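Local structure of A207R protein, arginine decarboxylase (Paramecium bursaria Chlorella virus 1, 2NV9) at residues 132-137 and 171-176; 208-213 and 248-253; 49-54 and 353-358. The protein catalyses the pyridoxal-5'-phosphate-dependent decarboxylation of arginine. The protein carries 1 engineered substitution. All coordinates share one frame; numbering follows the deposited sequence.

The three contacts show how one cofactor pocket draws on distant parts of a chain. Contacts 1 and 2 are neighbouring pieces of the parallel barrel sheet, their centres about 9 Å apart; strands 170-174 and 210-212 lie side by side, with Ser174 CB 3.4 Å from Asp212 CB. Contact 3 lies about 25 Å from contact 1 and about 24 Å from contact 2, centre to centre, and touches neither, the nearest atoms being about 6 Å away. What unites all three is PLP: His176 of contact 1 donates to its phosphate ester oxygen, Glu252 of contact 2 faces its ring nitrogen, and Tyr353 of contact 3 donates to a phosphate oxygen.

Contact 1: residues 132-137 and 171-176; sequences LRIRCD and IGISFH. With PLP (pyridoxal-5'-phosphate), chain J.
Arg133 and His176 both turn CG away from the backbone N (chi1 -167° for His176), and the arginine then runs extended to its guanidinium, which brings the two side chains side by side, pointing the same way. Arg133 NH2 meets His176 CB at 3.7 Å, and the guanidinium and imidazole planes are 34° apart. Behind them, strands 129-133 and 170-174, joined through helix 156-165 in a beta-alpha-beta unit of the TIM barrel, pair in parallel: Leu132 N donates to Gly172 O, Ser174 N to Leu132 O and Ile134 N to Ser174 O. Ser174 OG rests alongside the arginine stem, 3.5 Å from Arg133 CB. Past the last of these backbone bonds, water takes over. One molecule, in the guanidinium plane, accepts from Arg133 NE and His176 N and donates to Ile134 O at 2.7 Å; a second links Cys136 N, Asp137 OD1 and His176 O. The imidazole reaches the cofactor, CD2 lying 3.4 Å from PLP C3 and NE2 donating to PLP O4P at 3.1 Å in an almost straight bond (176°). With ND1 held by Gly178 N as well, the rotation of the imidazole is probably fixed, its CD2-NE2 edge turned to the pyridine.

Contact 2: residues 208-213 and 248-253; sequences PYILDI and TIVAEP. With PLP (pyridoxal-5'-phosphate), chain J.
Asp212 and Glu252 cross at about a right angle, their carboxylate planes 82° apart; their closest approach is Asp212 OD2 to Glu252 OE2, 2.6 Å. Asp212 reaches this point with CG anti to its own N (chi1 177°), while its other oxygen, OD1, accepts from Gly214 N just beyond the strand. The second oxygen of Glu252 looks the other way, OE1 standing 2.9 Å from PLP N1, and Glu252 CB lies beside the pyridine at 3.6 Å from PLP C6. Asp212 is thus a second-shell partner of the residue that faces the ring nitrogen. Val250 comes obliquely against the root of Asp212, its CG2 3.7 Å from Asp212 CB. These groups sit at the cofactor end of two adjacent parallel strands of the TIM barrel, 210-212 and 248-251, whose axes approach to 4.7 Å at 21°; strands 170-174 and 41-46 flank the pair. The backbone ladder runs from Thr248 N to Tyr209 O up to Ile213 N on Val250 O. On the other face, Leu211 and Ile249 lie side by side and point the same way, with Leu211 CD2 4.0 Å from Ile249 CG2, and Leu211 also touches Ser194 of helix 184-204. Farther along, Ile213 CG1 packs on Ala251 CB at 3.6 Å.

Contact 3: residues 49-54 and 353-358; sequences CNNDEV and YTNVLT. With PLP (pyridoxal-5'-phosphate), chain J.
Asn50 OD1 is gripped from opposite faces of its amide plane by Asn355 ND2, at 3.1 Å, and by Asp52 N. The Asn355 bond is almost straight at the hydrogen (176°) and lies in the donor's own amide plane, yet it meets the acceptor from well above the carbonyl plane and off its lone pairs; the two amide planes are 60° apart. The Asp52 bond closes an Asx turn, and Asp52 in turn is the N-cap of helix 53-61, its OD1 accepting from Leu55 N. The nitrogen of the same Asn50 amide donates to Gly351 O and to a water that is also bound by Asn355 OD1, which pins the side chain at both ends. The contact joins the two halves of the subunit: 49-54 follows strand 41-46 of the TIM barrel, directly after the PLP-binding Lys48, whereas 353-358 belongs to a loop between strands 344-347 and 367-371 of the mixed beta sheet. Cys49 O receives Tyr353 N at 3.0 Å, in the carbonyl plane, as well as a water that accepts from Thr354 N. Val356 points toward 49-54, setting CG1 3.5 Å from Asn50 CA and CG2 against Cys49 O. Cys49 SG, anti to its backbone N (chi1 -178°), sits over one face of the Tyr353 ring, offset toward the rim and 3.8 Å from the centroid. Phe361 of the second subunit packs on Tyr353 and Val356, placing this part of the pocket beside the dimer interface. At the hydroxyl end, Tyr353 OH donates to PLP O3P at 2.5 Å, the phosphate oxygen lying near the ring plane.

Contact 1: residues 132-137 and 171-176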
loop_
_atom_site.group_PDB
_atom_site.type_symbol
_atom_site.label_atom_id
_atom_site.label_comp_id
_atom_site.label_asym_id
_atom_site.label_seq_id
_atom_site.Cartn_x
_atom_site.Cartn_y
_atom_site.Cartn_z
ATOM N N LEU B 132 -11.557 16.189 23.016
ATOM C CA LEU B 132 -10.279 15.712 23.455
ATOM C C LEU B 132 -10.211 14.193 23.301
ATOM O O LEU B 132 -11.041 13.444 23.838
ATOM C CB LEU B 132 -10.057 16.174 24.901
ATOM C CG LEU B 132 -8.714 16.048 25.634
ATOM C CD1 LEU B 132 -8.872 15.287 26.931
ATOM C CD2 LEU B 132 -7.488 15.650 24.820
ATOM N N ARG B 133 -9.201 13.737 22.576
ATOM C CA ARG B 133 -9.020 12.304 22.371
ATOM C C ARG B 133 -8.033 11.735 23.400
ATOM O O ARG B 133 -6.862 12.159 23.478
ATOM C CB ARG B 133 -8.580 11.959 20.941
ATOM C CG ARG B 133 -8.542 10.426 20.704
ATOM C CD ARG B 133 -8.112 10.067 19.296
ATOM N NE ARG B 133 -7.643 8.671 19.162
ATOM C CZ ARG B 133 -7.279 8.125 18.002
ATOM N NH1 ARG B 133 -7.328 8.865 16.886
ATOM N NH2 ARG B 133 -6.882 6.851 17.936
ATOM N N ILE B 134 -8.511 10.771 24.176
ATOM C CA ILE B 134 -7.695 10.097 25.190
ATOM C C ILE B 134 -7.244 8.695 24.771
ATOM O O ILE B 134 -7.944 8.003 24.063
ATOM C CB ILE B 134 -8.389 10.068 26.583
ATOM C CG1 ILE B 134 -9.612 9.139 26.614
ATOM C CG2 ILE B 134 -8.635 11.475 27.096
ATOM C CD1 ILE B 134 -10.063 8.655 28.040
ATOM N N ARG B 135 -6.061 8.308 25.220
ATOM C CA ARG B 135 -5.550 6.992 24.887
ATOM C C ARG B 135 -6.165 5.945 25.832
ATOM O O ARG B 135 -6.054 6.065 27.062
ATOM C CB ARG B 135 -4.006 6.956 24.976
ATOM C CG ARG B 135 -3.470 5.636 24.521
ATOM C CD ARG B 135 -1.949 5.513 24.701
ATOM N NE ARG B 135 -1.477 4.149 24.424
ATOM C CZ ARG B 135 -0.195 3.807 24.247
ATOM N NH1 ARG B 135 0.759 4.724 24.349
ATOM N NH2 ARG B 135 0.132 2.544 23.990
ATOM N N CYS B 136 -6.824 4.953 25.240
ATOM C CA CYS B 136 -7.379 3.798 25.996
ATOM C C CYS B 136 -7.334 2.541 25.160
ATOM O O CYS B 136 -8.189 2.393 24.260
ATOM C CB CYS B 136 -8.845 4.062 26.293
ATOM S SG CYS B 136 -9.174 5.527 27.307
ATOM N N ASP B 137 -6.346 1.683 25.360
ATOM C CA ASP B 137 -6.067 0.604 24.392
ATOM C C ASP B 137 -6.820 -0.717 24.631
ATOM O O ASP B 137 -7.041 -1.130 25.760
ATOM C CB ASP B 137 -4.570 0.262 24.370
ATOM C CG ASP B 137 -3.709 1.355 23.781
ATOM O OD1 ASP B 137 -4.230 2.379 23.311
ATOM O OD2 ASP B 137 -2.472 1.154 23.789
ATOM N N ILE B 171 -15.991 20.307 23.984
ATOM C CA ILE B 171 -17.386 19.851 24.115
ATOM C C ILE B 171 -17.496 18.348 24.308
ATOM O O ILE B 171 -18.595 17.811 24.413
ATOM C CB ILE B 171 -18.280 20.310 22.902
ATOM C CG1 ILE B 171 -17.765 19.678 21.595
ATOM C CG2 ILE B 171 -18.313 21.838 22.822
ATOM C CD1 ILE B 171 -18.843 19.612 20.477
ATOM N N GLY B 172 -16.352 17.654 24.405
ATOM C CA GLY B 172 -16.428 16.275 24.768
ATOM C C GLY B 172 -15.130 15.502 24.724
ATOM O O GLY B 172 -14.048 16.056 24.563
ATOM N N ILE B 173 -15.287 14.194 24.861
ATOM C CA ILE B 173 -14.172 13.271 24.964
ATOM C C ILE B 173 -14.392 12.093 24.012
ATOM O O ILE B 173 -15.504 11.597 23.880
ATOM C CB ILE B 173 -13.964 12.760 26.444
ATOM C CG1 ILE B 173 -13.436 13.891 27.336
ATOM C CG2 ILE B 173 -12.927 11.647 26.466
ATOM C CD1 ILE B 173 -14.485 14.585 27.957
ATOM N N SER B 174 -13.301 11.656 23.378
ATOM C CA SER B 174 -13.306 10.482 22.517
ATOM C C SER B 174 -12.117 9.542 22.820
ATOM O O SER B 174 -11.171 9.915 23.495
ATOM C CB SER B 174 -13.281 10.900 21.022
ATOM O OG SER B 174 -11.977 11.309 20.647
ATOM N N PHE B 175 -12.221 8.325 22.321
ATOM C CA PHE B 175 -11.137 7.333 22.351
ATOM C C PHE B 175 -11.359 6.424 21.146
ATOM O O PHE B 175 -12.473 6.365 20.585
ATOM C CB PHE B 175 -11.164 6.509 23.664
ATOM C CG PHE B 175 -12.430 5.729 23.856
ATOM C CD1 PHE B 175 -12.602 4.479 23.267
ATOM C CD2 PHE B 175 -13.476 6.261 24.598
ATOM C CE1 PHE B 175 -13.799 3.768 23.443
ATOM C CE2 PHE B 175 -14.673 5.557 24.787
ATOM C CZ PHE B 175 -14.835 4.322 24.224
ATOM N N HIS B 176 -10.302 5.733 20.739
ATOM C CA HIS B 176 -10.443 4.589 19.877
ATOM C C HIS B 176 -9.556 3.462 20.467
ATOM O O HIS B 176 -8.364 3.644 20.654
ATOM C CB HIS B 176 -10.052 4.945 18.413
ATOM C CG HIS B 176 -10.465 3.904 17.428
ATOM N ND1 HIS B 176 -10.486 2.560 17.737
ATOM C CD2 HIS B 176 -10.873 3.999 16.143
ATOM C CE1 HIS B 176 -10.869 1.875 16.677
ATOM N NE2 HIS B 176 -11.118 2.725 15.696
HETATM N N1 PLP J . -12.028 6.553 14.119
HETATM C C2 PLP J . -10.713 6.768 14.082
HETATM C C2A PLP J . -10.097 8.011 14.769
HETATM C C3 PLP J . -9.889 5.832 13.454
HETATM O O3 PLP J . -8.566 6.075 13.459
HETATM C C4 PLP J . -10.432 4.695 12.850
HETATM C C4A PLP J . -9.515 3.621 12.143
HETATM O O4A PLP J . -8.479 3.168 12.699
HETATM C C5 PLP J . -11.824 4.540 12.883
HETATM C C6 PLP J . -12.580 5.506 13.547
HETATM C C5A PLP J . -12.604 3.373 12.273
HETATM O O4P PLP J . -12.144 2.118 12.838
HETATM P P PLP J . -12.953 0.794 12.582
HETATM O O1P PLP J . -12.227 -0.371 13.144
HETATM O O2P PLP J . -14.420 0.898 13.116
HETATM O O3P PLP J . -13.023 0.669 10.964
HETATM O O HOH W 1 -7.774 7.078 21.552
HETATM O O HOH W 2 -6.255 4.095 22.383
#

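Contact 2: residues 208-213 and 248-253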
loop_
_atom_site.group_PDB
_atom_site.type_symbol
_atom_site.label_atom_id
_atom_site.label_comp_id
_atom_site.label_asym_id
_atom_site.label_seq_id
_atom_site.Cartn_x
_atom_site.Cartn_y
_atom_site.Cartn_z
ATOM N N PRO B 208 -18.781 20.198 28.573
ATOM C CA PRO B 208 -18.851 19.104 27.613
ATOM C C PRO B 208 -20.221 18.429 27.644
ATOM O O PRO B 208 -20.887 18.401 28.702
ATOM C CB PRO B 208 -17.788 18.126 28.135
ATOM C CG PRO B 208 -17.720 18.392 29.556
ATOM C CD PRO B 208 -17.927 19.846 29.731
ATOM N N TYR B 209 -20.613 17.869 26.501
ATOM C CA TYR B 209 -21.853 17.124 26.417
ATOM C C TYR B 209 -21.753 15.936 25.464
ATOM O O TYR B 209 -22.756 15.295 25.175
ATOM C CB TYR B 209 -22.977 18.054 25.982
ATOM C CG TYR B 209 -22.761 18.685 24.628
ATOM C CD1 TYR B 209 -23.332 18.125 23.476
ATOM C CD2 TYR B 209 -22.036 19.865 24.497
ATOM C CE1 TYR B 209 -23.141 18.697 22.216
ATOM C CE2 TYR B 209 -21.837 20.448 23.220
ATOM C CZ TYR B 209 -22.403 19.855 22.106
ATOM O OH TYR B 209 -22.222 20.458 20.863
ATOM N N ILE B 210 -20.551 15.653 24.968
ATOM C CA ILE B 210 -20.380 14.590 23.989
ATOM C C ILE B 210 -19.442 13.466 24.489
ATOM O O ILE B 210 -18.324 13.726 24.929
ATOM C CB ILE B 210 -19.900 15.116 22.586
ATOM C CG1 ILE B 210 -20.973 15.988 21.920
ATOM C CG2 ILE B 210 -19.528 13.966 21.622
ATOM C CD1 ILE B 210 -20.562 16.537 20.523
ATOM N N LEU B 211 -19.932 12.233 24.397
ATOM C CA LEU B 211 -19.083 11.040 24.473
ATOM C C LEU B 211 -18.963 10.430 23.073
ATOM O O LEU B 211 -19.960 10.140 22.447
ATOM C CB LEU B 211 -19.658 10.001 25.436
ATOM C CG LEU B 211 -19.051 8.573 25.418
ATOM C CD1 LEU B 211 -17.610 8.577 25.953
ATOM C CD2 LEU B 211 -19.898 7.604 26.229
ATOM N N ASP B 212 -17.731 10.219 22.622
ATOM C CA ASP B 212 -17.482 9.636 21.336
ATOM C C ASP B 212 -16.702 8.334 21.577
ATOM O O ASP B 212 -15.547 8.392 21.992
ATOM C CB ASP B 212 -16.647 10.609 20.519
ATOM C CG ASP B 212 -16.247 10.055 19.135
ATOM O OD1 ASP B 212 -16.340 8.829 18.864
ATOM O OD2 ASP B 212 -15.833 10.911 18.321
ATOM N N ILE B 213 -17.355 7.193 21.350
ATOM C CA ILE B 213 -16.756 5.870 21.696
ATOM C C ILE B 213 -15.867 5.334 20.560
ATOM O O ILE B 213 -15.412 4.172 20.603
ATOM C CB ILE B 213 -17.825 4.816 22.066
ATOM C CG1 ILE B 213 -18.654 4.433 20.824
ATOM C CG2 ILE B 213 -18.658 5.292 23.281
ATOM C CD1 ILE B 213 -19.579 3.244 20.998
ATOM N N THR B 248 -24.943 13.630 24.653
ATOM C CA THR B 248 -25.018 13.063 23.329
ATOM C C THR B 248 -23.873 12.063 23.134
ATOM O O THR B 248 -22.702 12.408 23.322
ATOM C CB THR B 248 -24.874 14.155 22.283
ATOM O OG1 THR B 248 -25.953 15.092 22.433
ATOM C CG2 THR B 248 -24.857 13.545 20.872
ATOM N N ILE B 249 -24.222 10.835 22.752
ATOM C CA ILE B 249 -23.234 9.807 22.496
ATOM C C ILE B 249 -23.106 9.565 20.974
ATOM O O ILE B 249 -24.120 9.438 20.257
ATOM C CB ILE B 249 -23.570 8.515 23.253
ATOM C CG1 ILE B 249 -23.930 8.886 24.704
ATOM C CG2 ILE B 249 -22.386 7.488 23.162
ATOM C CD1 ILE B 249 -24.634 7.858 25.401
ATOM N N VAL B 250 -21.861 9.543 20.506
ATOM C CA VAL B 250 -21.567 9.209 19.099
ATOM C C VAL B 250 -20.506 8.112 19.023
ATOM O O VAL B 250 -19.890 7.784 20.040
ATOM C CB VAL B 250 -21.157 10.462 18.240
ATOM C CG1 VAL B 250 -22.247 11.583 18.396
ATOM C CG2 VAL B 250 -19.767 10.979 18.609
ATOM N N ALA B 251 -20.388 7.508 17.848
ATOM C CA ALA B 251 -19.341 6.529 17.560
ATOM C C ALA B 251 -18.717 6.867 16.192
ATOM O O ALA B 251 -19.295 7.623 15.411
ATOM C CB ALA B 251 -19.914 5.110 17.573
ATOM N N GLU B 252 -17.541 6.301 15.913
ATOM C CA GLU B 252 -16.907 6.476 14.596
ATOM C C GLU B 252 -16.706 5.099 13.899
ATOM O O GLU B 252 -15.575 4.702 13.638
ATOM C CB GLU B 252 -15.557 7.170 14.795
ATOM C CG GLU B 252 -15.638 8.450 15.635
ATOM C CD GLU B 252 -14.298 8.937 16.106
ATOM O OE1 GLU B 252 -13.344 8.166 16.088
ATOM O OE2 GLU B 252 -14.184 10.098 16.537
ATOM N N PRO B 253 -17.810 4.362 13.628
ATOM C CA PRO B 253 -17.586 2.998 13.104
ATOM C C PRO B 253 -17.192 3.015 11.617
ATOM O O PRO B 253 -17.761 3.789 10.840
ATOM C CB PRO B 253 -18.944 2.313 13.310
ATOM C CG PRO B 253 -19.946 3.471 13.183
ATOM C CD PRO B 253 -19.252 4.694 13.743
HETATM N N1 PLP J . -12.028 6.553 14.119
HETATM C C2 PLP J . -10.713 6.768 14.082
HETATM C C2A PLP J . -10.097 8.011 14.769
HETATM C C3 PLP J . -9.889 5.832 13.454
HETATM O O3 PLP J . -8.566 6.075 13.459
HETATM C C4 PLP J . -10.432 4.695 12.850
HETATM C C4A PLP J . -9.515 3.621 12.143
HETATM O O4A PLP J . -8.479 3.168 12.699
HETATM C C5 PLP J . -11.824 4.540 12.883
HETATM C C6 PLP J . -12.580 5.506 13.547
HETATM C C5A PLP J . -12.604 3.373 12.273
HETATM O O4P PLP J . -12.144 2.118 12.838
HETATM P P PLP J . -12.953 0.794 12.582
HETATM O O1P PLP J . -12.227 -0.371 13.144
HETATM O O2P PLP J . -14.420 0.898 13.116
HETATM O O3P PLP J . -13.023 0.669 10.964
#

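Contact 3: residues 49-54 and 353-358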
loop_
_atom_site.group_PDB
_atom_site.type_symbol
_atom_site.label_atom_id
_atom_site.label_comp_id
_atom_site.label_asym_id
_atom_site.label_seq_id
_atom_site.Cartn_x
_atom_site.Cartn_y
_atom_site.Cartn_z
ATOM N N CYS B 49 -12.522 3.981 5.762
ATOM C CA CYS B 49 -12.656 2.531 5.689
ATOM C C CYS B 49 -13.133 2.071 4.297
ATOM O O CYS B 49 -12.713 1.029 3.816
ATOM C CB CYS B 49 -13.624 2.043 6.775
ATOM S SG CYS B 49 -13.850 0.276 6.832
ATOM N N ASN B 50 -14.018 2.877 3.675
ATOM C CA ASN B 50 -14.532 2.606 2.333
ATOM C C ASN B 50 -15.254 3.872 1.870
ATOM O O ASN B 50 -16.271 4.249 2.421
ATOM C CB ASN B 50 -15.505 1.408 2.283
ATOM C CG ASN B 50 -15.821 0.945 0.839
ATOM O OD1 ASN B 50 -15.776 1.728 -0.106
ATOM N ND2 ASN B 50 -16.174 -0.337 0.688
ATOM N N ASN B 51 -14.693 4.519 0.873
ATOM C CA ASN B 51 -15.233 5.817 0.426
ATOM C C ASN B 51 -16.031 5.692 -0.870
ATOM O O ASN B 51 -16.248 6.693 -1.571
ATOM C CB ASN B 51 -14.092 6.820 0.251
ATOM C CG ASN B 51 -13.028 6.321 -0.696
ATOM O OD1 ASN B 51 -13.202 5.304 -1.404
ATOM N ND2 ASN B 51 -11.904 7.044 -0.741
ATOM N N ASP B 52 -16.465 4.463 -1.186
ATOM C CA ASP B 52 -17.376 4.223 -2.313
ATOM C C ASP B 52 -18.559 5.239 -2.299
ATOM O O ASP B 52 -19.238 5.405 -1.274
ATOM C CB ASP B 52 -17.864 2.779 -2.210
ATOM C CG ASP B 52 -18.863 2.398 -3.296
ATOM O OD1 ASP B 52 -20.086 2.499 -3.031
ATOM O OD2 ASP B 52 -18.420 2.012 -4.400
ATOM N N GLU B 53 -18.799 5.923 -3.429
ATOM C CA GLU B 53 -19.791 7.003 -3.427
ATOM C C GLU B 53 -21.207 6.495 -3.138
ATOM O O GLU B 53 -21.972 7.150 -2.434
ATOM C CB GLU B 53 -19.813 7.761 -4.757
ATOM C CG GLU B 53 -18.762 8.829 -4.898
ATOM C CD GLU B 53 -18.833 9.478 -6.264
ATOM O OE1 GLU B 53 -19.873 10.135 -6.596
ATOM O OE2 GLU B 53 -17.849 9.280 -7.033
ATOM N N VAL B 54 -21.553 5.345 -3.707
ATOM C CA VAL B 54 -22.876 4.742 -3.488
ATOM C C VAL B 54 -23.095 4.422 -1.999
ATOM O O VAL B 54 -24.190 4.623 -1.436
ATOM C CB VAL B 54 -23.060 3.495 -4.387
ATOM C CG1 VAL B 54 -24.208 2.623 -3.932
ATOM C CG2 VAL B 54 -23.186 3.897 -5.855
ATOM N N TYR B 353 -11.383 -1.609 4.411
ATOM C CA TYR B 353 -9.924 -1.452 4.184
ATOM C C TYR B 353 -9.454 -2.349 3.040
ATOM O O TYR B 353 -8.417 -3.038 3.136
ATOM C CB TYR B 353 -9.097 -1.697 5.481
ATOM C CG TYR B 353 -9.599 -0.839 6.599
ATOM C CD1 TYR B 353 -9.380 0.553 6.581
ATOM C CD2 TYR B 353 -10.308 -1.400 7.682
ATOM C CE1 TYR B 353 -9.883 1.397 7.596
ATOM C CE2 TYR B 353 -10.823 -0.587 8.689
ATOM C CZ TYR B 353 -10.624 0.826 8.643
ATOM O OH TYR B 353 -11.106 1.633 9.649
ATOM N N THR B 354 -10.205 -2.290 1.929
ATOM C CA THR B 354 -9.884 -3.147 0.806
ATOM C C THR B 354 -9.629 -2.269 -0.416
ATOM O O THR B 354 -8.489 -1.941 -0.707
ATOM C CB THR B 354 -10.973 -4.246 0.566
ATOM O OG1 THR B 354 -12.272 -3.637 0.401
ATOM C CG2 THR B 354 -11.007 -5.223 1.761
ATOM N N ASN B 355 -10.681 -1.838 -1.075
ATOM C CA ASN B 355 -10.534 -0.974 -2.234
ATOM C C ASN B 355 -9.855 0.370 -1.921
ATOM O O ASN B 355 -9.213 0.934 -2.786
ATOM C CB ASN B 355 -11.877 -0.743 -2.904
ATOM C CG ASN B 355 -12.984 -0.322 -1.915
ATOM O OD1 ASN B 355 -13.479 -1.143 -1.168
ATOM N ND2 ASN B 355 -13.414 0.933 -1.976
ATOM N N VAL B 356 -9.984 0.858 -0.687
ATOM C CA VAL B 356 -9.362 2.149 -0.333
ATOM C C VAL B 356 -7.840 2.138 -0.337
ATOM O O VAL B 356 -7.198 3.188 -0.495
ATOM C CB VAL B 356 -9.867 2.715 0.995
ATOM C CG1 VAL B 356 -11.386 3.112 0.871
ATOM C CG2 VAL B 356 -9.603 1.761 2.183
ATOM N N LEU B 357 -7.282 0.939 -0.222
ATOM C CA LEU B 357 -5.846 0.734 -0.127
ATOM C C LEU B 357 -5.171 0.285 -1.443
ATOM O O LEU B 357 -3.992 -0.114 -1.452
ATOM C CB LEU B 357 -5.555 -0.216 1.037
ATOM C CG LEU B 357 -5.758 0.489 2.393
ATOM C CD1 LEU B 357 -6.010 -0.480 3.552
ATOM C CD2 LEU B 357 -4.546 1.326 2.713
ATOM N N THR B 358 -5.895 0.391 -2.549
ATOM C CA THR B 358 -5.348 -0.068 -3.838
ATOM C C THR B 358 -4.160 0.799 -4.293
ATOM O O THR B 358 -4.113 2.008 -4.042
ATOM C CB THR B 358 -6.390 -0.093 -4.968
ATOM O OG1 THR B 358 -6.819 1.213 -5.209
ATOM C CG2 THR B 358 -7.592 -0.902 -4.609
HETATM N N1 PLP J . -12.028 6.553 14.119
HETATM C C2 PLP J . -10.713 6.768 14.082
HETATM C C2A PLP J . -10.097 8.011 14.769
HETATM C C3 PLP J . -9.889 5.832 13.454
HETATM O O3 PLP J . -8.566 6.075 13.459
HETATM C C4 PLP J . -10.432 4.695 12.850
HETATM C C4A PLP J . -9.515 3.621 12.143
HETATM O O4A PLP J . -8.479 3.168 12.699
HETATM C C5 PLP J . -11.824 4.540 12.883
HETATM C C6 PLP J . -12.580 5.506 13.547
HETATM C C5A PLP J . -12.604 3.373 12.273
HETATM O O4P PLP J . -12.144 2.118 12.838
HETATM P P PLP J . -12.953 0.794 12.582
HETATM O O1P PLP J . -12.227 -0.371 13.144
HETATM O O2P PLP J . -14.420 0.898 13.116
HETATM O O3P PLP J . -13.023 0.669 10.964
HETATM O O HOH W 3 -12.264 -0.305 1.438
HETATM O O HOH W 4 -16.451 -1.700 -1.682
#